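Local coordinates for protein imidazoleglycerol-phosphate dehydratase (Staphylococcus aureus subsp. aureus, PDB 2AE8) that catalyses the manganese-dependent dehydration of imidazoleglycerol phosphate to imidazole-acetol phosphate, the sixth step of histidine biosynthesis, at residues 108-120 with 130-142. Numbering follows the deposited sequence.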
HETATM    1  N   MSE B 108      36.795 -31.335  30.644  1.00 37.36           N
HETATM    2  CA  MSE B 108      37.908 -30.388  30.728  1.00 38.83           C
HETATM    3  C   MSE B 108      37.604 -29.146  31.567  1.00 37.91           C
HETATM    4  O   MSE B 108      38.454 -28.672  32.357  1.00 37.24           O
HETATM    5  CB  MSE B 108      38.342 -29.965  29.326  1.00 38.15           C
HETATM    6  CG  MSE B 108      39.460 -28.955  29.327  1.00 39.91           C
HETATM    7 SE   MSE B 108      39.938 -28.382  27.552  1.00 45.70          SE
HETATM    8  CE  MSE B 108      40.326 -30.132  26.739  1.00 40.23           C
ATOM      9  N   ILE B 109      36.403 -28.598  31.379  1.00 37.31           N
ATOM     10  CA  ILE B 109      35.973 -27.408  32.102  1.00 37.01           C
ATOM     11  C   ILE B 109      35.800 -27.692  33.598  1.00 37.61           C
ATOM     12  O   ILE B 109      36.234 -26.907  34.442  1.00 37.26           O
ATOM     13  CB  ILE B 109      34.661 -26.820  31.485  1.00 36.66           C
ATOM     14  CG1 ILE B 109      34.987 -26.113  30.166  1.00 35.85           C
ATOM     15  CG2 ILE B 109      34.019 -25.853  32.442  1.00 35.50           C
ATOM     16  CD1 ILE B 109      33.803 -25.960  29.193  1.00 36.57           C
ATOM     17  N   LYS B 110      35.170 -28.817  33.909  1.00 38.80           N
ATOM     18  CA  LYS B 110      35.001 -29.270  35.287  1.00 40.95           C
ATOM     19  C   LYS B 110      36.328 -29.289  36.055  1.00 42.03           C
ATOM     20  O   LYS B 110      36.390 -28.790  37.181  1.00 42.24           O
ATOM     21  CB  LYS B 110      34.306 -30.634  35.329  1.00 40.72           C
ATOM     22  CG  LYS B 110      32.816 -30.529  35.024  1.00 43.28           C
ATOM     23  CD  LYS B 110      32.075 -31.845  35.176  1.00 45.76           C
ATOM     24  CE  LYS B 110      30.588 -31.579  35.298  1.00 47.96           C
ATOM     25  NZ  LYS B 110      29.735 -32.746  34.888  1.00 50.43           N
ATOM     26  N   ASP B 111      37.385 -29.801  35.422  1.00 43.20           N
ATOM     27  CA  ASP B 111      38.698 -29.896  36.064  1.00 45.01           C
ATOM     28  C   ASP B 111      39.459 -28.581  36.197  1.00 45.81           C
ATOM     29  O   ASP B 111      40.263 -28.425  37.110  1.00 46.02           O
ATOM     30  CB  ASP B 111      39.567 -30.960  35.390  1.00 44.94           C
ATOM     31  CG  ASP B 111      39.029 -32.364  35.596  1.00 46.41           C
ATOM     32  OD1 ASP B 111      38.449 -32.659  36.669  1.00 46.92           O
ATOM     33  OD2 ASP B 111      39.191 -33.189  34.676  1.00 48.83           O
ATOM     34  N   LYS B 112      39.225 -27.639  35.292  1.00 47.08           N
ATOM     35  CA  LYS B 112      39.749 -26.292  35.470  1.00 48.38           C
ATOM     36  C   LYS B 112      38.893 -25.620  36.536  1.00 49.25           C
ATOM     37  O   LYS B 112      37.691 -25.870  36.625  1.00 50.27           O
ATOM     38  CB  LYS B 112      39.694 -25.502  34.163  1.00 48.44           C
ATOM     39  CG  LYS B 112      40.759 -25.859  33.145  1.00 49.36           C
ATOM     40  CD  LYS B 112      40.467 -25.187  31.805  1.00 51.22           C
ATOM     41  CE  LYS B 112      41.739 -24.856  31.035  1.00 52.85           C
ATOM     42  NZ  LYS B 112      42.398 -23.617  31.564  1.00 53.11           N
ATOM     43  N   LYS B 113      39.497 -24.793  37.370  1.00 50.08           N
ATOM     44  CA  LYS B 113      38.708 -24.073  38.371  1.00 50.82           C
ATOM     45  C   LYS B 113      38.670 -22.576  38.077  1.00 50.56           C
ATOM     46  O   LYS B 113      37.623 -21.939  38.209  1.00 50.86           O
ATOM     47  CB  LYS B 113      39.215 -24.353  39.793  1.00 51.33           C
ATOM     48  CG  LYS B 113      38.329 -25.324  40.627  1.00 53.70           C
ATOM     49  CD  LYS B 113      38.343 -26.785  40.124  1.00 55.93           C
ATOM     50  CE  LYS B 113      39.491 -27.603  40.726  1.00 57.60           C
ATOM     51  NZ  LYS B 113      40.831 -27.336  40.096  1.00 58.03           N
ATOM     52  N   HIS B 114      39.814 -22.035  37.665  1.00 49.79           N
ATOM     53  CA  HIS B 114      39.966 -20.616  37.391  1.00 48.93           C
ATOM     54  C   HIS B 114      40.331 -20.348  35.917  1.00 47.21           C
ATOM     55  O   HIS B 114      41.457 -20.618  35.480  1.00 47.41           O
ATOM     56  CB  HIS B 114      41.048 -20.021  38.297  1.00 49.72           C
ATOM     57  CG  HIS B 114      40.674 -19.958  39.749  1.00 52.75           C
ATOM     58  ND1 HIS B 114      41.459 -20.509  40.743  1.00 55.27           N
ATOM     59  CD2 HIS B 114      39.612 -19.399  40.378  1.00 54.64           C
ATOM     60  CE1 HIS B 114      40.895 -20.296  41.918  1.00 55.68           C
ATOM     61  NE2 HIS B 114      39.772 -19.626  41.725  1.00 56.36           N
ATOM     62  N   PHE B 115      39.378 -19.795  35.165  1.00 44.80           N
ATOM     63  CA  PHE B 115      39.602 -19.416  33.767  1.00 41.90           C
ATOM     64  C   PHE B 115      38.925 -18.073  33.445  1.00 39.91           C
ATOM     65  O   PHE B 115      38.088 -17.594  34.217  1.00 38.97           O
ATOM     66  CB  PHE B 115      39.133 -20.531  32.821  1.00 42.19           C
ATOM     67  CG  PHE B 115      37.829 -21.165  33.227  1.00 42.72           C
ATOM     68  CD1 PHE B 115      36.616 -20.526  32.967  1.00 43.33           C
ATOM     69  CD2 PHE B 115      37.811 -22.389  33.875  1.00 43.42           C
ATOM     70  CE1 PHE B 115      35.409 -21.097  33.352  1.00 43.28           C
ATOM     71  CE2 PHE B 115      36.603 -22.978  34.255  1.00 44.21           C
ATOM     72  CZ  PHE B 115      35.400 -22.325  33.996  1.00 43.15           C
ATOM     73  N   VAL B 116      39.310 -17.473  32.321  1.00 37.50           N
ATOM     74  CA  VAL B 116      38.787 -16.171  31.883  1.00 36.35           C
ATOM     75  C   VAL B 116      37.258 -16.195  31.750  1.00 35.09           C
ATOM     76  O   VAL B 116      36.595 -15.206  32.056  1.00 34.81           O
ATOM     77  CB  VAL B 116      39.484 -15.706  30.563  1.00 36.83           C
ATOM     78  CG1 VAL B 116      38.833 -14.448  29.960  1.00 36.93           C
ATOM     79  CG2 VAL B 116      40.978 -15.472  30.808  1.00 36.09           C
ATOM     80  N   ARG B 117      36.720 -17.338  31.319  1.00 33.73           N
ATOM     81  CA  ARG B 117      35.269 -17.602  31.261  1.00 33.41           C
ATOM     82  C   ARG B 117      34.538 -16.964  30.065  1.00 32.64           C
ATOM     83  O   ARG B 117      33.720 -17.626  29.414  1.00 32.48           O
ATOM     84  CB  ARG B 117      34.542 -17.256  32.578  1.00 33.41           C
ATOM     85  CG  ARG B 117      33.039 -17.534  32.489  1.00 34.53           C
ATOM     86  CD  ARG B 117      32.287 -17.282  33.764  1.00 33.78           C
ATOM     87  NE  ARG B 117      30.866 -17.195  33.448  1.00 35.91           N
ATOM     88  CZ  ARG B 117      29.883 -17.121  34.342  1.00 37.12           C
ATOM     89  NH1 ARG B 117      30.152 -17.157  35.642  1.00 36.96           N
ATOM     90  NH2 ARG B 117      28.622 -17.015  33.928  1.00 36.06           N
ATOM     91  N   TYR B 118      34.841 -15.699  29.790  1.00 31.83           N
ATOM     92  CA  TYR B 118      34.206 -14.948  28.705  1.00 31.87           C
ATOM     93  C   TYR B 118      35.169 -14.765  27.541  1.00 31.51           C
ATOM     94  O   TYR B 118      36.297 -14.323  27.730  1.00 30.91           O
ATOM     95  CB  TYR B 118      33.743 -13.571  29.221  1.00 32.36           C
ATOM     96  CG  TYR B 118      32.928 -13.651  30.503  1.00 32.92           C
ATOM     97  CD1 TYR B 118      33.538 -13.505  31.755  1.00 34.03           C
ATOM     98  CD2 TYR B 118      31.553 -13.891  30.466  1.00 33.41           C
ATOM     99  CE1 TYR B 118      32.804 -13.591  32.937  1.00 32.66           C
ATOM    100  CE2 TYR B 118      30.809 -13.977  31.642  1.00 32.52           C
ATOM    101  CZ  TYR B 118      31.450 -13.839  32.872  1.00 32.80           C
ATOM    102  OH  TYR B 118      30.717 -13.924  34.032  1.00 33.95           O
ATOM    103  N   GLY B 119      34.727 -15.104  26.330  1.00 30.54           N
ATOM    104  CA  GLY B 119      35.519 -14.830  25.124  1.00 29.98           C
ATOM    105  C   GLY B 119      34.645 -14.350  23.975  1.00 29.98           C
ATOM    106  O   GLY B 119      33.571 -14.918  23.740  1.00 29.80           O
ATOM    107  N   THR B 120      35.103 -13.301  23.290  1.00 29.34           N
ATOM    108  CA  THR B 120      34.457 -12.763  22.081  1.00 29.72           C
ATOM    109  C   THR B 120      35.488 -12.630  20.951  1.00 29.60           C
ATOM    110  O   THR B 120      36.584 -12.096  21.163  1.00 29.54           O
ATOM    111  CB  THR B 120      33.822 -11.382  22.369  1.00 29.76           C
ATOM    112  OG1 THR B 120      32.724 -11.547  23.273  1.00 31.80           O
ATOM    113  CG2 THR B 120      33.282 -10.726  21.091  1.00 30.09           C
ATOM    114  N   ALA B 130      32.136 -12.576  10.889  1.00 23.93           N
ATOM    115  CA  ALA B 130      31.404 -13.261  11.940  1.00 23.99           C
ATOM    116  C   ALA B 130      31.840 -12.816  13.325  1.00 24.09           C
ATOM    117  O   ALA B 130      33.020 -12.462  13.541  1.00 23.46           O
ATOM    118  CB  ALA B 130      31.523 -14.776  11.798  1.00 24.59           C
ATOM    119  N   ARG B 131      30.885 -12.828  14.254  1.00 23.50           N
ATOM    120  CA  ARG B 131      31.171 -12.610  15.668  1.00 23.57           C
ATOM    121  C   ARG B 131      30.675 -13.808  16.450  1.00 23.71           C
ATOM    122  O   ARG B 131      29.538 -14.249  16.274  1.00 23.99           O
ATOM    123  CB  ARG B 131      30.500 -11.346  16.217  1.00 23.68           C
ATOM    124  CG  ARG B 131      30.637 -11.193  17.743  1.00 24.35           C
ATOM    125  CD  ARG B 131      29.794 -10.060  18.303  1.00 25.02           C
ATOM    126  NE  ARG B 131      28.364 -10.325  18.141  1.00 25.35           N
ATOM    127  CZ  ARG B 131      27.517  -9.495  17.539  1.00 27.14           C
ATOM    128  NH1 ARG B 131      27.955  -8.338  17.046  1.00 25.45           N
ATOM    129  NH2 ARG B 131      26.233  -9.827  17.435  1.00 24.80           N
ATOM    130  N   VAL B 132      31.522 -14.322  17.336  1.00 22.95           N
ATOM    131  CA  VAL B 132      31.087 -15.371  18.260  1.00 23.68           C
ATOM    132  C   VAL B 132      31.428 -14.954  19.681  1.00 24.32           C
ATOM    133  O   VAL B 132      32.540 -14.484  19.947  1.00 24.64           O
ATOM    134  CB  VAL B 132      31.670 -16.738  17.917  1.00 23.72           C
ATOM    135  CG1 VAL B 132      31.226 -17.772  18.950  1.00 22.29           C
ATOM    136  CG2 VAL B 132      31.217 -17.161  16.493  1.00 24.03           C
ATOM    137  N   VAL B 133      30.451 -15.124  20.565  1.00 24.94           N
ATOM    138  CA  VAL B 133      30.557 -14.785  21.981  1.00 25.93           C
ATOM    139  C   VAL B 133      30.340 -16.080  22.743  1.00 27.26           C
ATOM    140  O   VAL B 133      29.312 -16.724  22.568  1.00 26.73           O
ATOM    141  CB  VAL B 133      29.457 -13.751  22.416  1.00 26.40           C
ATOM    142  CG1 VAL B 133      29.500 -13.515  23.922  1.00 24.28           C
ATOM    143  CG2 VAL B 133      29.624 -12.419  21.656  1.00 25.11           C
ATOM    144  N   VAL B 134      31.310 -16.477  23.569  1.00 28.53           N
ATOM    145  CA  VAL B 134      31.091 -17.637  24.454  1.00 29.13           C
ATOM    146  C   VAL B 134      31.254 -17.323  25.931  1.00 29.96           C
ATOM    147  O   VAL B 134      32.102 -16.516  26.328  1.00 30.00           O
ATOM    148  CB  VAL B 134      31.813 -18.992  24.028  1.00 30.58           C
ATOM    149  CG1 VAL B 134      32.434 -18.968  22.641  1.00 29.35           C
ATOM    150  CG2 VAL B 134      32.744 -19.580  25.127  1.00 29.14           C
ATOM    151  N   ASP B 135      30.383 -17.922  26.726  1.00 30.15           N
ATOM    152  CA  ASP B 135      30.454 -17.815  28.161  1.00 31.03           C
ATOM    153  C   ASP B 135      30.469 -19.242  28.690  1.00 30.86           C
ATOM    154  O   ASP B 135      29.495 -19.983  28.512  1.00 30.11           O
ATOM    155  CB  ASP B 135      29.247 -17.033  28.704  1.00 31.22           C
ATOM    156  CG  ASP B 135      29.208 -16.974  30.235  1.00 33.86           C
ATOM    157  OD1 ASP B 135      30.128 -17.512  30.890  1.00 33.97           O
ATOM    158  OD2 ASP B 135      28.243 -16.392  30.786  1.00 35.88           O
ATOM    159  N   ILE B 136      31.585 -19.631  29.314  1.00 30.51           N
ATOM    160  CA  ILE B 136      31.640 -20.915  30.034  1.00 30.48           C
ATOM    161  C   ILE B 136      30.830 -20.723  31.322  1.00 30.66           C
ATOM    162  O   ILE B 136      31.382 -20.478  32.393  1.00 30.60           O
ATOM    163  CB  ILE B 136      33.095 -21.355  30.329  1.00 30.43           C
ATOM    164  CG1 ILE B 136      33.921 -21.399  29.037  1.00 30.44           C
ATOM    165  CG2 ILE B 136      33.120 -22.720  31.017  1.00 29.97           C
ATOM    166  CD1 ILE B 136      35.444 -21.647  29.268  1.00 31.98           C
ATOM    167  N   SER B 137      29.507 -20.811  31.189  1.00 30.52           N
ATOM    168  CA  SER B 137      28.573 -20.419  32.231  1.00 30.70           C
ATOM    169  C   SER B 137      27.977 -21.595  32.987  1.00 31.09           C
ATOM    170  O   SER B 137      27.459 -21.432  34.098  1.00 30.64           O
ATOM    171  CB  SER B 137      27.411 -19.660  31.594  1.00 31.47           C
ATOM    172  OG  SER B 137      26.763 -20.511  30.670  1.00 30.08           O
ATOM    173  N   GLY B 138      27.996 -22.765  32.367  1.00 31.11           N
ATOM    174  CA  GLY B 138      27.252 -23.911  32.890  1.00 31.77           C
ATOM    175  C   GLY B 138      25.776 -23.914  32.515  1.00 32.41           C
ATOM    176  O   GLY B 138      25.065 -24.854  32.849  1.00 32.77           O
ATOM    177  N   ARG B 139      25.315 -22.870  31.818  1.00 31.95           N
ATOM    178  CA  ARG B 139      23.932 -22.817  31.318  1.00 32.51           C
ATOM    179  C   ARG B 139      23.925 -23.109  29.811  1.00 31.34           C
ATOM    180  O   ARG B 139      24.321 -22.258  29.017  1.00 31.94           O
ATOM    181  CB  ARG B 139      23.318 -21.433  31.581  1.00 32.36           C
ATOM    182  CG  ARG B 139      23.152 -21.061  33.053  1.00 33.23           C
ATOM    183  CD  ARG B 139      22.532 -19.653  33.175  1.00 34.60           C
ATOM    184  NE  ARG B 139      23.478 -18.601  32.801  1.00 38.90           N
ATOM    185  CZ  ARG B 139      24.231 -17.934  33.675  1.00 41.60           C
ATOM    186  NH1 ARG B 139      24.159 -18.229  34.972  1.00 44.72           N
ATOM    187  NH2 ARG B 139      25.063 -16.978  33.265  1.00 41.75           N
ATOM    188  N   PRO B 140      23.492 -24.314  29.410  1.00 30.53           N
ATOM    189  CA  PRO B 140      23.623 -24.698  28.003  1.00 29.40           C
ATOM    190  C   PRO B 140      22.628 -23.919  27.127  1.00 28.91           C
ATOM    191  O   PRO B 140      21.406 -24.004  27.342  1.00 26.93           O
ATOM    192  CB  PRO B 140      23.285 -26.188  28.007  1.00 29.89           C
ATOM    193  CG  PRO B 140      23.311 -26.605  29.481  1.00 30.92           C
ATOM    194  CD  PRO B 140      22.850 -25.377  30.202  1.00 30.26           C
ATOM    195  N   TYR B 141      23.159 -23.135  26.188  1.00 27.87           N
ATOM    196  CA  TYR B 141      22.325 -22.234  25.368  1.00 27.31           C
ATOM    197  C   TYR B 141      23.086 -21.779  24.128  1.00 26.56           C
ATOM    198  O   TYR B 141      24.197 -21.259  24.241  1.00 25.98           O
ATOM    199  CB  TYR B 141      21.891 -20.975  26.153  1.00 27.02           C
ATOM    200  CG  TYR B 141      20.761 -20.235  25.463  1.00 27.80           C
ATOM    201  CD1 TYR B 141      21.009 -19.342  24.408  1.00 27.86           C
ATOM    202  CD2 TYR B 141      19.436 -20.463  25.835  1.00 27.56           C
ATOM    203  CE1 TYR B 141      19.956 -18.702  23.744  1.00 28.32           C
ATOM    204  CE2 TYR B 141      18.381 -19.822  25.195  1.00 30.23           C
ATOM    205  CZ  TYR B 141      18.652 -18.948  24.156  1.00 28.45           C
ATOM    206  OH  TYR B 141      17.598 -18.336  23.545  1.00 31.12           O
ATOM    207  N   LEU B 142      22.456 -21.938  22.964  1.00 25.72           N
ATOM    208  CA  LEU B 142      23.003 -21.457  21.686  1.00 25.23           C
ATOM    209  C   LEU B 142      22.022 -20.532  20.977  1.00 25.39           C
ATOM    210  O   LEU B 142      20.875 -20.918  20.721  1.00 24.73           O
ATOM    211  CB  LEU B 142      23.288 -22.627  20.745  1.00 25.26           C
ATOM    212  CG  LEU B 142      23.738 -22.278  19.324  1.00 25.41           C
ATOM    213  CD1 LEU B 142      25.098 -21.525  19.264  1.00 24.56           C
ATOM    214  CD2 LEU B 142      23.756 -23.505  18.436  1.00 24.29           C
TER
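Arg-117 grips the carboxylate of Asp-135 side-on in a salt bridge, NE lying 2.7 Å from OD1 and NH2 3.2 Å from OD2. Both oxygens offer their syn lone pairs, and the two flat groups are nearly coplanar (26° apart), an arrangement that fixes the rotation of the guanidinium. The arginine reaches this position fully stretched, CG trans to the backbone nitrogen (chi1 180°) and the chain extended on to NE. Tyr-118 backs the pair: its hydroxyl sits over one guanidinium face and its ring packs against Arg-117 CG. The side chains of Tyr-118 and Asp-135 lie side by side, with CE2 of Tyr-118 3.6 Å from OD2 of Asp-135. The same hydroxyl is hydrogen-bonded to Lys-195 of a neighbouring subunit. Arg-139, bent at chi3, brings its NH2 to 3.6 Å from Arg-117 NH2; both arginines probably bind substrate, as in related enzymes.

Next to this polar cluster, Ile-136 packs between the end of helix 90-111 and the loop carrying Phe-115. Its CG2 meets Ile-109 CG2 at 3.6 Å and Phe-115 CE1 at 3.7 Å, while helix 186-205 packs against it through Ala-204. Farther along, Thr-120 and Val-133 lie side by side, OG1 against the valine methyls.

The backbones pair antiparallel: Gly-119 and Val-134 exchange two hydrogen bonds, and Ile-136 N donates to Arg-117 O just before strand 118-125 and just after strand 128-135. This is the open end of β-hairpin 118-125/128-135, which provides the first two strands of the second of two four-stranded mixed sheets in the fold built by duplication of a half-domain.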